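Local coordinates for diol-dehydratase (Roseburia inulinivorans, PDB 5I2A), which is a B12-independent glycyl radical enzyme that dehydrates 1,2-propanediol, a lyase reaction, at residues 315-320 and 371-376. Sequence-based numbering, arbitrary orientation.
Sequences LIDCIW and SEHVFL
D317 and H373 reach across from two neighbouring helices to make a short His-carboxylate hydrogen bond, H373 ND1 to D317 OD2 at 2.5 Å. The N-H enters on the syn side of OD2, 18° out of the carboxylate plane, while OD2 itself lies almost in the plane of the imidazole. The two planes are turned nearly at right angles, 79° apart. Both side chains have their CG anti to the carbonyl carbon, which for D317 (chi1 -70°) swings the carboxylate out from its helix to the histidine. The other oxygen, OD1, takes a hydrogen bond from Q313 one turn earlier, so each oxygen has its own donor, which should restrain the carboxylate from turning. The buried negative charge would tend to favour a protonated imidazole. An alanine in place of D317 would probably leave H373 ND1 without its acceptor and the imidazole freer to turn. One turn further along, W320 points its indole N-H at S371, NE1 to OG at 3.0 Å, with the hydroxyl oxygen at the ring edge, close to its plane. To one side of the two polar links sits V374: its CG2 packs on W320 CB at 3.6 Å and lies 3.4 Å from D317 O. I15 and V19 of helix 14-22 also touch V374, while I15 meets D317 too. The whole is helix-helix packing, a valine contact alongside two side-chain hydrogen bonds, joining helix 309-323 to the C-terminal end of helix 362-374 within the pyruvate formate lyase-like region of this glycyl radical enzyme.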
loop_
_atom_site.group_PDB
_atom_site.type_symbol
_atom_site.label_atom_id
_atom_site.label_comp_id
_atom_site.label_asym_id
_atom_site.label_seq_id
_atom_site.Cartn_x
_atom_site.Cartn_y
_atom_site.Cartn_z
ATOM N N LEU A 315 9.428 -34.612 -28.113
ATOM C CA LEU A 315 9.430 -33.270 -27.530
ATOM C C LEU A 315 8.512 -33.199 -26.304
ATOM O O LEU A 315 8.885 -32.659 -25.269
ATOM C CB LEU A 315 9.009 -32.230 -28.565
ATOM C CG LEU A 315 10.015 -31.898 -29.673
ATOM C CD1 LEU A 315 9.350 -31.080 -30.773
ATOM C CD2 LEU A 315 11.242 -31.169 -29.134
ATOM N N ILE A 316 7.314 -33.757 -26.428
ATOM C CA ILE A 316 6.366 -33.761 -25.329
ATOM C C ILE A 316 6.924 -34.570 -24.151
ATOM O O ILE A 316 6.846 -34.138 -22.994
ATOM C CB ILE A 316 5.008 -34.318 -25.775
ATOM C CG1 ILE A 316 4.380 -33.380 -26.813
ATOM C CG2 ILE A 316 4.087 -34.485 -24.586
ATOM C CD1 ILE A 316 3.095 -33.923 -27.451
ATOM N N ASP A 317 7.512 -35.729 -24.452
ATOM C CA ASP A 317 8.164 -36.532 -23.427
ATOM C C ASP A 317 9.245 -35.717 -22.707
ATOM O O ASP A 317 9.400 -35.804 -21.486
ATOM C CB ASP A 317 8.782 -37.803 -24.024
ATOM C CG ASP A 317 7.739 -38.820 -24.478
ATOM O OD1 ASP A 317 6.529 -38.609 -24.246
ATOM O OD2 ASP A 317 8.137 -39.841 -25.072
ATOM N N CYS A 318 9.996 -34.933 -23.473
ATOM C CA CYS A 318 11.033 -34.088 -22.891
ATOM C C CYS A 318 10.432 -33.050 -21.921
ATOM O O CYS A 318 10.997 -32.786 -20.863
ATOM C CB CYS A 318 11.842 -33.397 -23.992
ATOM S SG CYS A 318 13.104 -34.475 -24.793
ATOM N N ILE A 319 9.284 -32.480 -22.282
ATOM C CA ILE A 319 8.603 -31.528 -21.405
ATOM C C ILE A 319 8.130 -32.215 -20.120
ATOM O O ILE A 319 8.278 -31.660 -19.039
ATOM C CB ILE A 319 7.421 -30.855 -22.114
ATOM C CG1 ILE A 319 7.944 -29.918 -23.198
ATOM C CG2 ILE A 319 6.523 -30.079 -21.117
ATOM C CD1 ILE A 319 6.867 -29.362 -24.070
ATOM N N TRP A 320 7.606 -33.434 -20.247
ATOM C CA TRP A 320 7.193 -34.206 -19.083
ATOM C C TRP A 320 8.389 -34.402 -18.155
ATOM O O TRP A 320 8.265 -34.247 -16.938
ATOM C CB TRP A 320 6.602 -35.541 -19.510
ATOM C CG TRP A 320 5.085 -35.617 -19.639
ATOM C CD1 TRP A 320 4.272 -36.613 -19.158
ATOM C CD2 TRP A 320 4.210 -34.660 -20.265
ATOM N NE1 TRP A 320 2.963 -36.352 -19.478
ATOM C CE2 TRP A 320 2.894 -35.164 -20.154
ATOM C CE3 TRP A 320 4.409 -33.440 -20.920
ATOM C CZ2 TRP A 320 1.790 -34.492 -20.674
ATOM C CZ3 TRP A 320 3.305 -32.776 -21.434
ATOM C CH2 TRP A 320 2.017 -33.303 -21.306
ATOM N N SER A 371 2.890 -39.491 -20.348
ATOM C CA SER A 371 2.846 -39.953 -18.960
ATOM C C SER A 371 3.283 -41.423 -18.833
ATOM O O SER A 371 3.920 -41.811 -17.861
ATOM C CB SER A 371 1.438 -39.771 -18.393
ATOM O OG SER A 371 1.130 -38.401 -18.223
ATOM N N GLU A 372 2.928 -42.239 -19.821
ATOM C CA GLU A 372 3.329 -43.643 -19.816
ATOM C C GLU A 372 4.825 -43.765 -20.122
ATOM O O GLU A 372 5.532 -44.522 -19.475
ATOM C CB GLU A 372 2.496 -44.438 -20.829
ATOM C CG GLU A 372 2.660 -45.926 -20.758
ATOM C CD GLU A 372 1.543 -46.658 -21.500
ATOM O OE1 GLU A 372 0.920 -46.056 -22.409
ATOM O OE2 GLU A 372 1.278 -47.831 -21.161
ATOM N N HIS A 373 5.298 -42.997 -21.098
ATOM C CA HIS A 373 6.707 -43.000 -21.479
ATOM C C HIS A 373 7.628 -42.578 -20.332
ATOM O O HIS A 373 8.578 -43.278 -19.989
ATOM C CB HIS A 373 6.947 -42.065 -22.668
ATOM C CG HIS A 373 6.545 -42.636 -23.993
ATOM N ND1 HIS A 373 6.727 -41.952 -25.180
ATOM C CD2 HIS A 373 5.951 -43.806 -24.322
ATOM C CE1 HIS A 373 6.285 -42.690 -26.180
ATOM N NE2 HIS A 373 5.807 -43.819 -25.687
ATOM N N VAL A 374 7.346 -41.420 -19.747
ATOM C CA VAL A 374 8.231 -40.858 -18.738
ATOM C C VAL A 374 7.989 -41.530 -17.397
ATOM O O VAL A 374 8.918 -41.765 -16.647
ATOM C CB VAL A 374 8.044 -39.323 -18.629
ATOM C CG1 VAL A 374 8.908 -38.744 -17.523
ATOM C CG2 VAL A 374 8.390 -38.670 -19.973
ATOM N N PHE A 375 6.727 -41.846 -17.126
ATOM C CA PHE A 375 6.296 -42.541 -15.914
ATOM C C PHE A 375 6.830 -41.919 -14.619
ATOM O O PHE A 375 7.250 -42.629 -13.707
ATOM C CB PHE A 375 6.678 -44.029 -15.976
ATOM C CG PHE A 375 5.609 -44.945 -15.432
ATOM C CD1 PHE A 375 4.610 -45.430 -16.256
ATOM C CD2 PHE A 375 5.583 -45.285 -14.092
ATOM C CE1 PHE A 375 3.620 -46.255 -15.757
ATOM C CE2 PHE A 375 4.595 -46.102 -13.588
ATOM C CZ PHE A 375 3.609 -46.587 -14.420
ATOM N N LEU A 376 6.783 -40.591 -14.546
ATOM C CA LEU A 376 7.196 -39.845 -13.358
ATOM C C LEU A 376 5.953 -39.220 -12.705
ATOM O O LEU A 376 4.883 -39.239 -13.301
ATOM C CB LEU A 376 8.217 -38.774 -13.743
ATOM C CG LEU A 376 9.620 -39.325 -14.006
ATOM C CD1 LEU A 376 10.575 -38.172 -14.326
ATOM C CD2 LEU A 376 10.111 -40.157 -12.807
#